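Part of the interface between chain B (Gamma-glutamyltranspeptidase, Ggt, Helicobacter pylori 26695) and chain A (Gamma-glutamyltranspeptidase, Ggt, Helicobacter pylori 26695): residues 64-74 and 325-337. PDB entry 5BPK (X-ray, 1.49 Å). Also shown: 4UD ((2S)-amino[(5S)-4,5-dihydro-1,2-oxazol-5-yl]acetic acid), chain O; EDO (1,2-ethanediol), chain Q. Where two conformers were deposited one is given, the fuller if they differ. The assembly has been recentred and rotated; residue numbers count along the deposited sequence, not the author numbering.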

ATOM      1  N   ILE B  64      -3.364   5.050 -19.669  1.00 13.58           N
ATOM      2  CA  ILE B  64      -3.769   6.348 -19.145  1.00 14.06           C
ATOM      3  C   ILE B  64      -5.002   6.877 -19.877  1.00 15.57           C
ATOM      4  O   ILE B  64      -5.081   6.810 -21.109  1.00 16.89           O
ATOM      5  CB  ILE B  64      -2.636   7.396 -19.300  1.00 13.65           C
ATOM      6  CG1 ILE B  64      -1.405   6.984 -18.492  1.00 14.83           C
ATOM      7  CG2 ILE B  64      -3.138   8.783 -18.889  1.00 15.63           C
ATOM      8  CD1 ILE B  64      -0.145   7.755 -18.842  1.00 14.66           C
ATOM      9  N   GLU B  65      -5.965   7.363 -19.103  1.00 15.13           N
ATOM     10  CA  GLU B  65      -7.095   8.159 -19.598  1.00 15.08           C
ATOM     11  C   GLU B  65      -7.373   9.254 -18.570  1.00 13.68           C
ATOM     12  O   GLU B  65      -7.151   9.053 -17.368  1.00 13.77           O
ATOM     13  CB  GLU B  65      -8.365   7.312 -19.750  1.00 18.01           C
ATOM     14  CG  GLU B  65      -8.622   6.759 -21.132  1.00 23.54           C
ATOM     15  CD  GLU B  65     -10.037   6.225 -21.293  1.00 19.93           C
ATOM     16  OE1 GLU B  65     -10.969   7.000 -21.640  1.00 23.35           O
ATOM     17  OE2 GLU B  65     -10.223   5.025 -21.078  1.00 21.98           O
ATOM     18  N   ALA B  66      -7.881  10.395 -19.023  1.00 13.24           N
ATOM     19  CA  ALA B  66      -8.220  11.478 -18.098  1.00 12.71           C
ATOM     20  C   ALA B  66      -9.168  10.954 -17.028  1.00 14.22           C
ATOM     21  O   ALA B  66     -10.087  10.190 -17.339  1.00 14.10           O
ATOM     22  CB  ALA B  66      -8.842  12.657 -18.844  1.00 14.60           C
ATOM     23  N   ASN B  67      -8.895  11.342 -15.776  1.00 13.00           N
ATOM     24  CA  ASN B  67      -9.677  10.967 -14.573  1.00 12.18           C
ATOM     25  C   ASN B  67      -9.545   9.526 -14.094  1.00 11.30           C
ATOM     26  O   ASN B  67     -10.064   9.183 -13.029  1.00 11.80           O
ATOM     27  CB  ASN B  67     -11.167  11.294 -14.726  1.00 13.50           C
ATOM     28  CG  ASN B  67     -11.428  12.761 -14.856  1.00 16.21           C
ATOM     29  OD1 ASN B  67     -10.760  13.577 -14.215  1.00 16.56           O
ATOM     30  ND2 ASN B  67     -12.428  13.121 -15.675  1.00 16.22           N
ATOM     31  N   LYS B  68      -8.863   8.682 -14.863  1.00 10.75           N
ATOM     32  CA  LYS B  68      -8.745   7.259 -14.523  1.00 10.42           C
ATOM     33  C   LYS B  68      -7.759   7.079 -13.358  1.00 10.35           C
ATOM     34  O   LYS B  68      -6.807   7.825 -13.220  1.00 10.32           O
ATOM     35  CB  LYS B  68      -8.275   6.480 -15.749  1.00 12.04           C
ATOM     36  CG  LYS B  68      -8.273   4.958 -15.642  1.00 12.54           C
ATOM     37  CD  LYS B  68      -7.993   4.343 -17.004  1.00 11.99           C
ATOM     38  CE  LYS B  68      -7.794   2.844 -16.976  1.00 13.36           C
ATOM     39  NZ  LYS B  68      -7.256   2.357 -18.280  1.00 12.15           N
ATOM     40  N   ARG B  69      -7.998   6.073 -12.527  1.00 10.43           N
ATOM     41  CA  ARG B  69      -7.127   5.794 -11.387  1.00  8.22           C
ATOM     42  C   ARG B  69      -6.109   4.730 -11.792  1.00 11.56           C
ATOM     43  O   ARG B  69      -6.492   3.683 -12.287  1.00 12.85           O
ATOM     44  CB  ARG B  69      -7.980   5.317 -10.208  1.00  9.90           C
ATOM     45  CG  ARG B  69      -8.974   6.375  -9.699  1.00 11.40           C
ATOM     46  CD  ARG B  69     -10.052   5.812  -8.750  1.00  8.87           C
ATOM     47  NE  ARG B  69     -11.166   6.768  -8.717  1.00 10.28           N
ATOM     48  CZ  ARG B  69     -11.454   7.608  -7.726  1.00 12.26           C
ATOM     49  NH1 ARG B  69     -10.805   7.573  -6.573  1.00 15.66           N
ATOM     50  NH2 ARG B  69     -12.444   8.470  -7.887  1.00 17.68           N
ATOM     51  N   PRO B  70      -4.810   4.988 -11.573  1.00 10.37           N
ATOM     52  CA  PRO B  70      -3.812   4.003 -11.987  1.00 11.87           C
ATOM     53  C   PRO B  70      -3.899   2.731 -11.159  1.00  9.73           C
ATOM     54  O   PRO B  70      -4.129   2.799  -9.947  1.00 10.76           O
ATOM     55  CB  PRO B  70      -2.481   4.713 -11.732  1.00 13.08           C
ATOM     56  CG  PRO B  70      -2.792   5.769 -10.730  1.00 11.30           C
ATOM     57  CD  PRO B  70      -4.185   6.206 -11.023  1.00 10.24           C
ATOM     58  N   LEU B  71      -3.706   1.585 -11.812  1.00 10.23           N
ATOM     59  CA  LEU B  71      -3.767   0.304 -11.131  1.00 10.58           C
ATOM     60  C   LEU B  71      -2.769   0.237  -9.977  1.00 10.67           C
ATOM     61  O   LEU B  71      -1.611   0.596 -10.137  1.00 10.47           O
ATOM     62  CB  LEU B  71      -3.487  -0.840 -12.101  1.00 11.31           C
ATOM     63  CG  LEU B  71      -3.646  -2.254 -11.545  1.00 11.37           C
ATOM     64  CD1 LEU B  71      -5.101  -2.546 -11.254  1.00 12.38           C
ATOM     65  CD2 LEU B  71      -3.052  -3.281 -12.499  1.00 12.32           C
ATOM     66  N   SER B  72      -3.242  -0.259  -8.838  1.00  9.14           N
ATOM     67  CA  SER B  72      -2.411  -0.472  -7.654  1.00  8.90           C
ATOM     68  C   SER B  72      -2.220  -1.969  -7.371  1.00 10.40           C
ATOM     69  O   SER B  72      -2.954  -2.817  -7.884  1.00 11.52           O
ATOM     70  CB  SER B  72      -3.082   0.174  -6.440  1.00  9.59           C
ATOM     71  OG  SER B  72      -2.243   0.139  -5.283  1.00 10.47           O
ATOM     72  N   SER B  73      -1.229  -2.263  -6.536  1.00  9.74           N
ATOM     73  CA  SER B  73      -1.044  -3.580  -5.924  1.00  7.23           C
ATOM     74  C   SER B  73      -1.371  -3.573  -4.434  1.00  8.94           C
ATOM     75  O   SER B  73      -1.267  -4.607  -3.772  1.00 10.46           O
ATOM     76  CB  SER B  73       0.409  -4.042  -6.090  1.00 11.24           C
ATOM     77  OG  SER B  73       0.791  -4.151  -7.447  1.00 11.26           O
ATOM     78  N   MET B  74      -1.743  -2.411  -3.897  1.00  8.66           N
ATOM     79  CA  MET B  74      -2.007  -2.294  -2.454  1.00  9.48           C
ATOM     80  C   MET B  74      -3.153  -3.211  -2.016  1.00 11.40           C
ATOM     81  O   MET B  74      -4.208  -3.283  -2.671  1.00 10.50           O
ATOM     82  CB  MET B  74      -2.245  -0.839  -2.036  1.00  9.36           C
ATOM     83  CG  MET B  74      -0.970   0.026  -2.170  1.00  9.70           C
ATOM     84  SD  MET B  74      -1.067   1.702  -1.531  1.00 14.52           S
ATOM     85  CE  MET B  74      -2.023   2.548  -2.785  1.00 13.05           C
TER
HETATM   86  C3  4UD O 701       3.938   1.285  -2.100  1.00 22.64           C
HETATM   87  C4  4UD O 701       2.560   1.426  -3.835  1.00 18.07           C
HETATM   88  C5  4UD O 701       3.860   2.056  -3.371  1.00 23.69           C
HETATM   89  C6  4UD O 701       2.360   1.364  -5.357  1.00 13.57           C
HETATM   90  C8  4UD O 701       0.978   0.793  -5.584  1.00 13.00           C
HETATM   91  O9  4UD O 701      -0.003   1.494  -5.522  1.00 13.76           O
HETATM   92  O10 4UD O 701       0.818  -0.522  -5.856  1.00 12.30           O
HETATM   93  N7  4UD O 701       2.405   2.711  -5.941  1.00 13.67           N
HETATM   94  O2  4UD O 701       2.590   0.085  -3.352  1.00 24.83           O
HETATM   95  N1  4UD O 701       3.211   0.220  -2.178  1.00 27.05           N
HETATM   96  C1  EDO Q 703       2.286  -1.674 -14.298  1.00 30.57           C
HETATM   97  O1  EDO Q 703       0.948  -1.829 -13.797  1.00 20.02           O
HETATM   98  C2  EDO Q 703       2.415  -0.474 -15.227  1.00 30.92           C
HETATM   99  O2  EDO Q 703       3.247  -0.788 -16.361  1.00 31.29           O
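Chain A 325-337: DRSVYMGDADFVS

Chain A enters as the last turn of a helix, 325-329, leaves helical geometry at M330(A), and continues as a loop along chain B. Chain B has no regular helix or strand here; a type II turn spans E65(B) to K68(B), and an extended run follows. The two stretches pass in opposite directions. G331(A) lies near L71(B) (CA to CA 5.1 Å) and D332(A) near R69(B) (CA to CA 5.8 Å), with F335(A) at the turn. R326(A) is farther from S73(B) (CA to CA 9.7 Å), and its side chain spans the gap.

R326(A) points toward chain B with chi1 to chi3 all t. This extended form carries the guanidinium to the chain B backbone. NH2 of R326(A) makes a weak hydrogen bond to OG of S73(B), 2.9 Å. It also donates to water 1, which donates to O of L71(B). NH1 of R326(A) donates to O1 of EDO, near the guanidinium plane, at 3.2 Å.

L71(B) points toward chain A, with chi1 t and chi2 p. Its CD2 lies over one face of the guanidinium, 3.5 Å from NH1 of R326(A), and also packs 3.7 Å from CB of M330(A). Its CD1 is 3.7 Å from N of G331(A), a buried nitrogen with no polar partner in the model. G331(A) has no side chain; a CB there would be crowded by CG2 of V336(A), at 3.2 Å.

D332(A) points toward chain B with chi1 t. Its carboxylate joins both chains: OD2 of D332(A) accepts from N of R69(B) at 2.9 Å, nearly straight, while OD1 of D332(A) accepts from N of D334(A) at 3.0 Å. Water 3 links OD2 of D332(A), OD2 of D334(A) and NE of R69(B). Water 2 connects N of D332(A) to O of R69(B).

F335(A), with chi1 m and chi2 74°, lays its ring against the chain B turn. K68(B) covers one face: its CB is 3.8 Å from the ring centroid, almost on the normal. K68(B) is t at all four chi angles, with CG 3.7 Å from CB of D332(A) and NZ 3.9 Å from CG1 of V336(A). OE2 of E65(B) meets the ring edge, 3.6 Å from CD2 of F335(A), and water 4 ties it to O of F335(A).

S72(B) points its CB away from chain A. Its OG donates to O9 of 4UD, 2.6 Å, and accepts from N of M74(B), 2.9 Å. N of S73(B) donates to O10 of 4UD, 2.8 Å.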

ATOM      1  N   ASP A 325      -1.967 -12.820 -15.225  1.00 12.40           N
ATOM      2  CA  ASP A 325      -3.353 -12.372 -15.354  1.00 11.36           C
ATOM      3  C   ASP A 325      -3.442 -10.872 -15.104  1.00 10.09           C
ATOM      4  O   ASP A 325      -4.124 -10.156 -15.819  1.00 11.77           O
ATOM      5  CB  ASP A 325      -4.255 -13.122 -14.360  1.00 10.04           C
ATOM      6  CG  ASP A 325      -4.412 -14.593 -14.695  1.00 11.84           C
ATOM      7  OD1 ASP A 325      -3.958 -15.031 -15.792  1.00 13.90           O
ATOM      8  OD2 ASP A 325      -5.012 -15.312 -13.859  1.00 14.43           O
ATOM      9  N   ARG A 326      -2.716 -10.398 -14.102  1.00 10.93           N
ATOM     10  CA  ARG A 326      -2.684  -8.971 -13.767  1.00 10.48           C
ATOM     11  C   ARG A 326      -2.335  -8.092 -14.963  1.00 11.28           C
ATOM     12  O   ARG A 326      -2.947  -7.040 -15.173  1.00 12.97           O
ATOM     13  CB  ARG A 326      -1.656  -8.721 -12.653  1.00 10.49           C
ATOM     14  CG  ARG A 326      -1.649  -7.306 -12.081  1.00 12.26           C
ATOM     15  CD  ARG A 326      -0.415  -7.103 -11.201  1.00 11.47           C
ATOM     16  NE  ARG A 326      -0.503  -5.856 -10.435  1.00 11.06           N
ATOM     17  CZ  ARG A 326      -0.214  -4.630 -10.888  1.00 14.91           C
ATOM     18  NH1 ARG A 326       0.227  -4.433 -12.125  1.00 15.60           N
ATOM     19  NH2 ARG A 326      -0.358  -3.576 -10.087  1.00 14.68           N
ATOM     20  N   SER A 327      -1.358  -8.537 -15.744  1.00 11.46           N
ATOM     21  CA  SER A 327      -0.803  -7.758 -16.853  1.00 12.10           C
ATOM     22  C   SER A 327      -1.794  -7.463 -17.996  1.00 11.94           C
ATOM     23  O   SER A 327      -1.580  -6.529 -18.768  1.00 14.24           O
ATOM     24  CB  SER A 327       0.434  -8.463 -17.427  1.00 13.28           C
ATOM     25  OG  SER A 327       0.068  -9.570 -18.223  1.00 13.50           O
ATOM     26  N   VAL A 328      -2.849  -8.272 -18.088  0.50 12.28           N
ATOM     27  CA  VAL A 328      -3.858  -8.148 -19.136  0.50 12.17           C
ATOM     28  C   VAL A 328      -5.195  -7.639 -18.606  0.50 12.20           C
ATOM     29  O   VAL A 328      -5.798  -6.733 -19.184  0.50 13.60           O
ATOM     30  CB  VAL A 328      -4.097  -9.511 -19.819  0.50 12.67           C
ATOM     31  CG1 VAL A 328      -5.221  -9.403 -20.830  0.50 14.43           C
ATOM     32  CG2 VAL A 328      -2.813 -10.003 -20.471  0.50 13.87           C
ATOM     33  N   TYR A 329      -5.656  -8.217 -17.501  1.00 12.75           N
ATOM     34  CA  TYR A 329      -7.050  -8.037 -17.050  1.00 11.00           C
ATOM     35  C   TYR A 329      -7.328  -6.881 -16.107  1.00 12.21           C
ATOM     36  O   TYR A 329      -8.493  -6.502 -15.950  1.00 15.98           O
ATOM     37  CB  TYR A 329      -7.569  -9.326 -16.420  1.00 14.35           C
ATOM     38  CG  TYR A 329      -7.549 -10.515 -17.349  1.00 14.19           C
ATOM     39  CD1 TYR A 329      -8.334 -10.544 -18.508  1.00 15.16           C
ATOM     40  CD2 TYR A 329      -6.789 -11.632 -17.049  1.00 15.36           C
ATOM     41  CE1 TYR A 329      -8.320 -11.655 -19.352  1.00 16.14           C
ATOM     42  CE2 TYR A 329      -6.770 -12.731 -17.876  1.00 20.24           C
ATOM     43  CZ  TYR A 329      -7.531 -12.739 -19.024  1.00 18.42           C
ATOM     44  OH  TYR A 329      -7.493 -13.855 -19.836  1.00 23.73           O
ATOM     45  N   MET A 330      -6.295  -6.318 -15.485  0.50 12.05           N
ATOM     46  CA  MET A 330      -6.511  -5.399 -14.369  0.50 12.66           C
ATOM     47  C   MET A 330      -6.289  -3.917 -14.708  0.50 11.98           C
ATOM     48  O   MET A 330      -5.314  -3.534 -15.361  0.50 12.43           O
ATOM     49  CB  MET A 330      -5.660  -5.838 -13.173  0.50 13.53           C
ATOM     50  CG  MET A 330      -5.887  -7.299 -12.780  0.50 15.99           C
ATOM     51  SD  MET A 330      -7.565  -7.761 -12.258  0.50 18.59           S
ATOM     52  CE  MET A 330      -7.792  -6.743 -10.803  0.50 14.27           C
ATOM     53  N   GLY A 331      -7.235  -3.104 -14.249  1.00 11.00           N
ATOM     54  CA  GLY A 331      -7.207  -1.646 -14.389  1.00 11.16           C
ATOM     55  C   GLY A 331      -8.368  -1.067 -13.595  1.00 11.84           C
ATOM     56  O   GLY A 331      -9.062  -1.788 -12.876  1.00 12.16           O
ATOM     57  N   ASP A 332      -8.582   0.233 -13.728  1.00 11.32           N
ATOM     58  CA  ASP A 332      -9.714   0.917 -13.087  1.00 10.44           C
ATOM     59  C   ASP A 332     -11.019   0.450 -13.751  1.00 10.35           C
ATOM     60  O   ASP A 332     -11.272   0.754 -14.916  1.00 10.48           O
ATOM     61  CB  ASP A 332      -9.529   2.428 -13.252  1.00 11.09           C
ATOM     62  CG  ASP A 332     -10.595   3.255 -12.560  1.00 10.20           C
ATOM     63  OD1 ASP A 332     -11.602   2.708 -12.054  1.00  9.98           O
ATOM     64  OD2 ASP A 332     -10.408   4.497 -12.539  1.00 10.44           O
ATOM     65  N   ALA A 333     -11.853  -0.257 -12.989  1.00 10.78           N
ATOM     66  CA  ALA A 333     -13.099  -0.821 -13.506  1.00 10.96           C
ATOM     67  C   ALA A 333     -14.135   0.225 -13.909  1.00 11.14           C
ATOM     68  O   ALA A 333     -15.126  -0.097 -14.566  1.00 11.97           O
ATOM     69  CB  ALA A 333     -13.694  -1.797 -12.494  1.00 11.60           C
ATOM     70  N   ASP A 334     -13.911   1.482 -13.521  1.00 10.76           N
ATOM     71  CA  ASP A 334     -14.770   2.564 -13.987  1.00 11.99           C
ATOM     72  C   ASP A 334     -14.526   2.891 -15.460  1.00 11.34           C
ATOM     73  O   ASP A 334     -15.320   3.623 -16.056  1.00 12.99           O
ATOM     74  CB  ASP A 334     -14.567   3.832 -13.145  1.00 11.67           C
ATOM     75  CG  ASP A 334     -14.924   3.640 -11.671  1.00 11.59           C
ATOM     76  OD1 ASP A 334     -15.481   2.584 -11.275  1.00 12.51           O
ATOM     77  OD2 ASP A 334     -14.618   4.568 -10.895  1.00 13.23           O
ATOM     78  N   PHE A 335     -13.422   2.377 -16.025  1.00 12.05           N
ATOM     79  CA  PHE A 335     -13.025   2.631 -17.409  1.00 12.91           C
ATOM     80  C   PHE A 335     -12.909   1.388 -18.276  1.00 13.16           C
ATOM     81  O   PHE A 335     -13.072   1.484 -19.482  1.00 14.96           O
ATOM     82  CB  PHE A 335     -11.683   3.376 -17.457  1.00 13.28           C
ATOM     83  CG  PHE A 335     -11.784   4.808 -17.020  1.00 12.41           C
ATOM     84  CD1 PHE A 335     -11.931   5.112 -15.682  1.00 12.80           C
ATOM     85  CD2 PHE A 335     -11.793   5.841 -17.942  1.00 13.61           C
ATOM     86  CE1 PHE A 335     -12.062   6.416 -15.258  1.00 14.05           C
ATOM     87  CE2 PHE A 335     -11.916   7.168 -17.514  1.00 15.29           C
ATOM     88  CZ  PHE A 335     -12.048   7.446 -16.179  1.00 13.49           C
ATOM     89  N   VAL A 336     -12.551   0.256 -17.668  1.00 12.44           N
ATOM     90  CA  VAL A 336     -12.340  -0.999 -18.382  1.00 12.87           C
ATOM     91  C   VAL A 336     -13.068  -2.131 -17.662  1.00 11.56           C
ATOM     92  O   VAL A 336     -13.417  -2.026 -16.481  1.00 13.24           O
ATOM     93  CB  VAL A 336     -10.828  -1.331 -18.520  1.00 12.89           C
ATOM     94  CG1 VAL A 336     -10.101  -0.209 -19.237  1.00 12.93           C
ATOM     95  CG2 VAL A 336     -10.189  -1.578 -17.152  1.00 15.04           C
ATOM     96  N   SER A 337     -13.321  -3.210 -18.388  1.00 11.24           N
ATOM     97  CA  SER A 337     -13.987  -4.373 -17.820  1.00 12.13           C
ATOM     98  C   SER A 337     -12.956  -5.249 -17.118  1.00 13.99           C
ATOM     99  O   SER A 337     -12.014  -5.728 -17.751  1.00 17.75           O
ATOM    100  CB  SER A 337     -14.687  -5.171 -18.916  1.00 14.44           C
ATOM    101  OG  SER A 337     -15.798  -4.453 -19.430  1.00 16.45           O
TER
HETATM  102  O   HOH W   1       0.409  -0.997 -11.246  1.00 14.99           O
HETATM  103  O   HOH W   2      -6.121   1.757 -14.322  1.00 10.93           O
HETATM  104  O   HOH W   3     -12.304   5.962 -11.278  1.00 13.02           O
HETATM  105  O   HOH W   4     -12.760   3.944 -21.101  1.00 21.48           O